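PDB 3IG2: phenylalanyl-tRNA synthetase beta chain, which forms, as the beta subunit of an alpha2-beta2 tetramer, part of the magnesium-dependent ligase that charges tRNA(Phe) with phenylalanine at the cost of ATP. Local coordinates for residues I167-L172 with F185-K190; L117-K122 with E201-D206. All blocks are in the same frame, centred on the assembly; numbering follows the deposited sequence.

Contact 1: residues I167-L172 with F185-K190; sequences IYSTAL and FGVVTK
F185 carries CG in the crowded position between its backbone N and carbonyl carbon (chi1 58°), while L172 turns CG anti to its own carbonyl carbon (chi1 -68°); the two side chains therefore run side by side. L172 CB lies over one face of the F185 ring, 4.2 Å from its centroid, a CH-pi contact offset toward the rim, and L172 CD1 adds to the packing at F185 CZ. V137 of helix 134-150 touches both side chains. Their backbones form a hydrogen-bonded antiparallel pair, with L172 N reaching F185 O at 2.9 Å and nearly straight (173°). This is the beta hairpin of strands 171-175 and 181-188, part of the large mixed sheet of the class II synthetase-like core domain. A171 and G186 make a non-hydrogen-bonded pair, CA to CA 4.0 Å, and G186 CA approaches T170 O in a CA-H...O contact. Y168, CG anti to its carbonyl carbon, sends its ring along the G186 backbone, CE1 3.5 Å from G186 N, with I167 CG2 over the centre of one face. The chain bends at S169 and T170, whose hydroxyls both bond to E133. Before the bend, I167 O accepts from T189 N at 2.7 Å, the donor lying above the carbonyl plane, and T189 OG1 caps M192 N at the start of the next helix. A water donates to both S169 OG and V188 O.

Contact 2: residues L117-K122 with E201-D206; sequences LWVTGK and EVYYAD
Strands 109-121 and 200-207 are antiparallel neighbours in the middle of the mixed sheet of this core domain, and the ladder between them runs from a packed interior at L117 to a watered end at K122, where H156 of the second subunit also packs on K122. In the packed part, W118, T120, V202 and Y204 share a face against helix 66-75. Y204 has CG anti to its backbone N (chi1 169°), W118 has CG beside its own, and the rings lie side by side, their planes inclined at 42°. Y204 CD1 sits over the indole face, 3.4 Å from W118 NE1, while V202 CG1 meets the indole edge at CD1. On the reverse face the CB atoms of L117 and A205 come to 4.1 Å, and V119 and Y203 pack on L140 of helix 134-150. Paired backbone bonds such as Y203 N to V119 O, 2.8 Å, lie in the carbonyl plane. The looseness at K122 is in the side chains: G121 N donates to E201 O from 34° above the plane of the E201 carbonyl, yet E201 N still bonds K122 O at 2.9 Å. K122, bent at chi3 and chi4, folds along the extended E201 in a long salt bridge, K122 NZ 3.8 Å from E201 OE1. Water 2 accepts from K122 N and NZ and donates to Y203 OH. Y203 OH in turn donates to E201 OE1 at 2.7 Å, on the carboxylate's anti lone pair.

Starting from the N terminus, the chain first enters contact 2 at L117-K122, then makes helix 134-150 and strand 159-163 before reaching I167-L172. Strand 171-175 runs on, turns, and returns as strand 181-188, bringing F185-K190 back to close contact 1. Only after helix 190-195 does E201-D206 close the much longer loop of contact 2, so contact 1 is nested inside it. In the sheet the two contacts adjoin through strands 181-188 and 200-207, with centres about 9 Å apart. G186 O with Y204 N and V188 N with V202 O are probable hydrogen bonds, and F185 packs on A205, tying the hairpin to the central strand 200-207, which contact 2 in turn joins to strand 109-121.

Contact 1: residues I167-L172 with F185-K190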
loop_
_atom_site.group_PDB
_atom_site.type_symbol
_atom_site.label_atom_id
_atom_site.label_comp_id
_atom_site.label_asym_id
_atom_site.label_seq_id
_atom_site.Cartn_x
_atom_site.Cartn_y
_atom_site.Cartn_z
ATOM N N ILE B 167 -17.472 28.818 -7.944
ATOM C CA ILE B 167 -17.269 27.437 -7.484
ATOM C C ILE B 167 -15.952 27.261 -6.679
ATOM O O ILE B 167 -15.963 26.642 -5.592
ATOM C CB ILE B 167 -17.342 26.434 -8.678
ATOM C CG1 ILE B 167 -18.790 26.328 -9.161
ATOM C CG2 ILE B 167 -16.776 25.065 -8.284
ATOM C CD1 ILE B 167 -18.931 25.637 -10.472
ATOM N N TYR B 168 -14.845 27.789 -7.209
ATOM C CA TYR B 168 -13.532 27.618 -6.592
ATOM C C TYR B 168 -13.002 28.878 -5.945
ATOM O O TYR B 168 -13.035 29.959 -6.543
ATOM C CB TYR B 168 -12.496 27.195 -7.622
ATOM C CG TYR B 168 -12.828 25.947 -8.429
ATOM C CD1 TYR B 168 -12.701 24.668 -7.883
ATOM C CD2 TYR B 168 -13.250 26.059 -9.748
ATOM C CE1 TYR B 168 -12.990 23.529 -8.643
ATOM C CE2 TYR B 168 -13.545 24.937 -10.507
ATOM C CZ TYR B 168 -13.393 23.685 -9.958
ATOM O OH TYR B 168 -13.700 22.601 -10.731
ATOM N N SER B 169 -12.456 28.752 -4.743
ATOM C CA SER B 169 -11.714 29.892 -4.157
ATOM C C SER B 169 -10.375 29.993 -4.885
ATOM O O SER B 169 -9.953 31.082 -5.259
ATOM C CB SER B 169 -11.518 29.729 -2.658
ATOM O OG SER B 169 -11.260 28.368 -2.339
ATOM N N THR B 170 -9.743 28.839 -5.106
ATOM C CA THR B 170 -8.451 28.723 -5.801
ATOM C C THR B 170 -8.524 27.525 -6.770
ATOM O O THR B 170 -8.934 26.423 -6.376
ATOM C CB THR B 170 -7.311 28.503 -4.794
ATOM O OG1 THR B 170 -7.359 29.527 -3.788
ATOM C CG2 THR B 170 -5.946 28.548 -5.468
ATOM N N ALA B 171 -8.108 27.736 -8.024
ATOM C CA ALA B 171 -8.230 26.691 -9.034
ATOM C C ALA B 171 -7.239 26.808 -10.160
ATOM O O ALA B 171 -6.716 27.880 -10.411
ATOM C CB ALA B 171 -9.636 26.681 -9.611
ATOM N N LEU B 172 -7.040 25.701 -10.867
ATOM C CA LEU B 172 -6.256 25.681 -12.099
ATOM C C LEU B 172 -7.107 25.191 -13.246
ATOM O O LEU B 172 -7.944 24.303 -13.071
ATOM C CB LEU B 172 -5.034 24.768 -11.959
ATOM C CG LEU B 172 -3.941 25.233 -10.997
ATOM C CD1 LEU B 172 -2.825 24.189 -10.865
ATOM C CD2 LEU B 172 -3.376 26.587 -11.429
ATOM N N PHE B 185 -9.720 22.205 -11.853
ATOM C CA PHE B 185 -9.671 21.573 -10.526
ATOM C C PHE B 185 -9.175 22.557 -9.496
ATOM O O PHE B 185 -8.336 23.380 -9.795
ATOM C CB PHE B 185 -8.800 20.300 -10.512
ATOM C CG PHE B 185 -7.369 20.533 -10.934
ATOM C CD1 PHE B 185 -6.387 20.841 -9.990
ATOM C CD2 PHE B 185 -7.001 20.420 -12.265
ATOM C CE1 PHE B 185 -5.079 21.050 -10.370
ATOM C CE2 PHE B 185 -5.689 20.630 -12.654
ATOM C CZ PHE B 185 -4.733 20.945 -11.705
ATOM N N GLY B 186 -9.691 22.437 -8.280
ATOM C CA GLY B 186 -9.326 23.327 -7.199
ATOM C C GLY B 186 -10.144 23.155 -5.929
ATOM O O GLY B 186 -10.788 22.135 -5.736
ATOM N N VAL B 187 -10.076 24.175 -5.067
ATOM C CA VAL B 187 -10.689 24.163 -3.741
ATOM C C VAL B 187 -12.066 24.772 -3.885
ATOM O O VAL B 187 -12.187 25.879 -4.395
ATOM C CB VAL B 187 -9.853 25.027 -2.763
ATOM C CG1 VAL B 187 -10.507 25.131 -1.394
ATOM C CG2 VAL B 187 -8.410 24.476 -2.653
ATOM N N VAL B 188 -13.090 24.051 -3.449
ATOM C CA VAL B 188 -14.464 24.528 -3.535
ATOM C C VAL B 188 -14.662 25.676 -2.546
ATOM O O VAL B 188 -14.151 25.613 -1.446
ATOM C CB VAL B 188 -15.501 23.375 -3.282
ATOM C CG1 VAL B 188 -16.950 23.890 -3.178
ATOM C CG2 VAL B 188 -15.387 22.308 -4.341
ATOM N N THR B 189 -15.388 26.720 -2.937
ATOM C CA THR B 189 -15.636 27.855 -2.031
ATOM C C THR B 189 -16.337 27.426 -0.729
ATOM O O THR B 189 -17.173 26.528 -0.719
ATOM C CB THR B 189 -16.474 28.989 -2.683
ATOM O OG1 THR B 189 -17.834 28.570 -2.835
ATOM C CG2 THR B 189 -15.911 29.407 -4.033
ATOM N N LYS B 190 -15.954 28.064 0.371
ATOM C CA LYS B 190 -16.600 27.881 1.661
ATOM C C LYS B 190 -18.123 28.109 1.620
ATOM O O LYS B 190 -18.888 27.334 2.207
ATOM C CB LYS B 190 -15.966 28.835 2.661
ATOM C CG LYS B 190 -15.130 28.133 3.709
ATOM C CD LYS B 190 -13.909 27.420 3.150
ATOM C CE LYS B 190 -12.905 27.133 4.277
ATOM N NZ LYS B 190 -12.557 28.340 5.098
HETATM O O HOH W 1 -12.638 27.421 -0.032
#

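Contact 2: residues L117-K122 with E201-D206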
loop_
_atom_site.group_PDB
_atom_site.type_symbol
_atom_site.label_atom_id
_atom_site.label_comp_id
_atom_site.label_asym_id
_atom_site.label_seq_id
_atom_site.Cartn_x
_atom_site.Cartn_y
_atom_site.Cartn_z
ATOM N N LEU B 117 -14.030 14.351 -9.922
ATOM C CA LEU B 117 -13.364 13.829 -8.738
ATOM C C LEU B 117 -13.609 14.780 -7.596
ATOM O O LEU B 117 -13.502 15.988 -7.771
ATOM C CB LEU B 117 -11.832 13.815 -8.899
ATOM C CG LEU B 117 -11.172 13.267 -10.156
ATOM C CD1 LEU B 117 -9.632 13.329 -9.987
ATOM C CD2 LEU B 117 -11.644 11.881 -10.434
ATOM N N TRP B 118 -13.885 14.203 -6.423
ATOM C CA TRP B 118 -14.061 14.932 -5.185
ATOM C C TRP B 118 -13.193 14.325 -4.113
ATOM O O TRP B 118 -13.248 13.119 -3.854
ATOM C CB TRP B 118 -15.488 14.837 -4.693
ATOM C CG TRP B 118 -16.536 15.439 -5.589
ATOM C CD1 TRP B 118 -17.148 16.666 -5.442
ATOM C CD2 TRP B 118 -17.146 14.812 -6.725
ATOM N NE1 TRP B 118 -18.110 16.831 -6.433
ATOM C CE2 TRP B 118 -18.123 15.711 -7.231
ATOM C CE3 TRP B 118 -16.958 13.567 -7.377
ATOM C CZ2 TRP B 118 -18.898 15.416 -8.357
ATOM C CZ3 TRP B 118 -17.755 13.258 -8.476
ATOM C CH2 TRP B 118 -18.720 14.186 -8.955
ATOM N N VAL B 119 -12.417 15.162 -3.442
ATOM C CA VAL B 119 -11.611 14.650 -2.333
ATOM C C VAL B 119 -11.853 15.546 -1.135
ATOM O O VAL B 119 -11.650 16.747 -1.238
ATOM C CB VAL B 119 -10.095 14.674 -2.646
ATOM C CG1 VAL B 119 -9.262 14.305 -1.353
ATOM C CG2 VAL B 119 -9.745 13.788 -3.853
ATOM N N THR B 120 -12.260 14.982 0.005
ATOM C CA THR B 120 -12.471 15.823 1.191
ATOM C C THR B 120 -11.178 16.015 1.964
ATOM O O THR B 120 -10.231 15.219 1.854
ATOM C CB THR B 120 -13.604 15.305 2.142
ATOM O OG1 THR B 120 -13.231 14.037 2.686
ATOM C CG2 THR B 120 -14.900 15.153 1.395
ATOM N N GLY B 121 -11.122 17.103 2.719
ATOM C CA GLY B 121 -9.952 17.419 3.502
ATOM C C GLY B 121 -10.332 17.692 4.935
ATOM O O GLY B 121 -11.213 17.030 5.490
ATOM N N LYS B 122 -9.675 18.687 5.521
ATOM C CA LYS B 122 -9.834 18.977 6.928
ATOM C C LYS B 122 -11.180 19.604 7.155
ATOM O O LYS B 122 -11.784 20.179 6.237
ATOM C CB LYS B 122 -8.773 19.966 7.397
ATOM C CG LYS B 122 -8.883 21.342 6.735
ATOM C CD LYS B 122 -7.882 22.363 7.272
ATOM C CE LYS B 122 -6.494 22.158 6.714
ATOM N NZ LYS B 122 -6.398 22.498 5.269
ATOM N N GLU B 201 -13.491 20.568 3.976
ATOM C CA GLU B 201 -13.081 21.127 2.695
ATOM C C GLU B 201 -13.178 20.086 1.595
ATOM O O GLU B 201 -13.008 18.885 1.857
ATOM C CB GLU B 201 -11.659 21.652 2.770
ATOM C CG GLU B 201 -11.485 22.771 3.774
ATOM C CD GLU B 201 -10.118 23.381 3.702
ATOM O OE1 GLU B 201 -9.295 22.898 2.884
ATOM O OE2 GLU B 201 -9.863 24.345 4.457
ATOM N N VAL B 202 -13.448 20.565 0.371
ATOM C CA VAL B 202 -13.640 19.696 -0.791
ATOM C C VAL B 202 -12.768 20.170 -1.939
ATOM O O VAL B 202 -12.778 21.350 -2.300
ATOM C CB VAL B 202 -15.123 19.645 -1.267
ATOM C CG1 VAL B 202 -15.280 18.696 -2.547
ATOM C CG2 VAL B 202 -16.000 19.130 -0.163
ATOM N N TYR B 203 -11.997 19.253 -2.497
ATOM C CA TYR B 203 -11.160 19.556 -3.657
ATOM C C TYR B 203 -11.819 18.795 -4.776
ATOM O O TYR B 203 -12.117 17.611 -4.632
ATOM C CB TYR B 203 -9.707 19.127 -3.406
ATOM C CG TYR B 203 -9.315 19.508 -2.009
ATOM C CD1 TYR B 203 -8.876 18.558 -1.097
ATOM C CD2 TYR B 203 -9.475 20.827 -1.566
ATOM C CE1 TYR B 203 -8.573 18.913 0.206
ATOM C CE2 TYR B 203 -9.170 21.189 -0.273
ATOM C CZ TYR B 203 -8.722 20.229 0.604
ATOM O OH TYR B 203 -8.438 20.598 1.880
ATOM N N TYR B 204 -12.098 19.510 -5.863
ATOM C CA TYR B 204 -12.955 19.020 -6.921
ATOM C C TYR B 204 -12.271 19.199 -8.257
ATOM O O TYR B 204 -11.703 20.265 -8.529
ATOM C CB TYR B 204 -14.294 19.801 -6.912
ATOM C CG TYR B 204 -15.158 19.578 -8.119
ATOM C CD1 TYR B 204 -15.761 18.340 -8.347
ATOM C CD2 TYR B 204 -15.395 20.607 -9.030
ATOM C CE1 TYR B 204 -16.546 18.131 -9.442
ATOM C CE2 TYR B 204 -16.197 20.409 -10.136
ATOM C CZ TYR B 204 -16.762 19.161 -10.349
ATOM O OH TYR B 204 -17.582 18.950 -11.440
ATOM N N ALA B 205 -12.355 18.174 -9.095
ATOM C CA ALA B 205 -11.832 18.247 -10.474
ATOM C C ALA B 205 -12.927 17.894 -11.467
ATOM O O ALA B 205 -13.721 16.972 -11.225
ATOM C CB ALA B 205 -10.597 17.298 -10.658
ATOM N N ASP B 206 -12.975 18.619 -12.574
ATOM C CA ASP B 206 -13.906 18.297 -13.655
ATOM C C ASP B 206 -13.050 18.114 -14.895
ATOM O O ASP B 206 -12.431 19.053 -15.373
ATOM C CB ASP B 206 -14.918 19.431 -13.829
ATOM C CG ASP B 206 -15.836 19.271 -15.055
ATOM O OD1 ASP B 206 -15.773 18.295 -15.818
ATOM O OD2 ASP B 206 -16.660 20.163 -15.276
HETATM O O HOH W 2 -7.229 19.673 4.089
#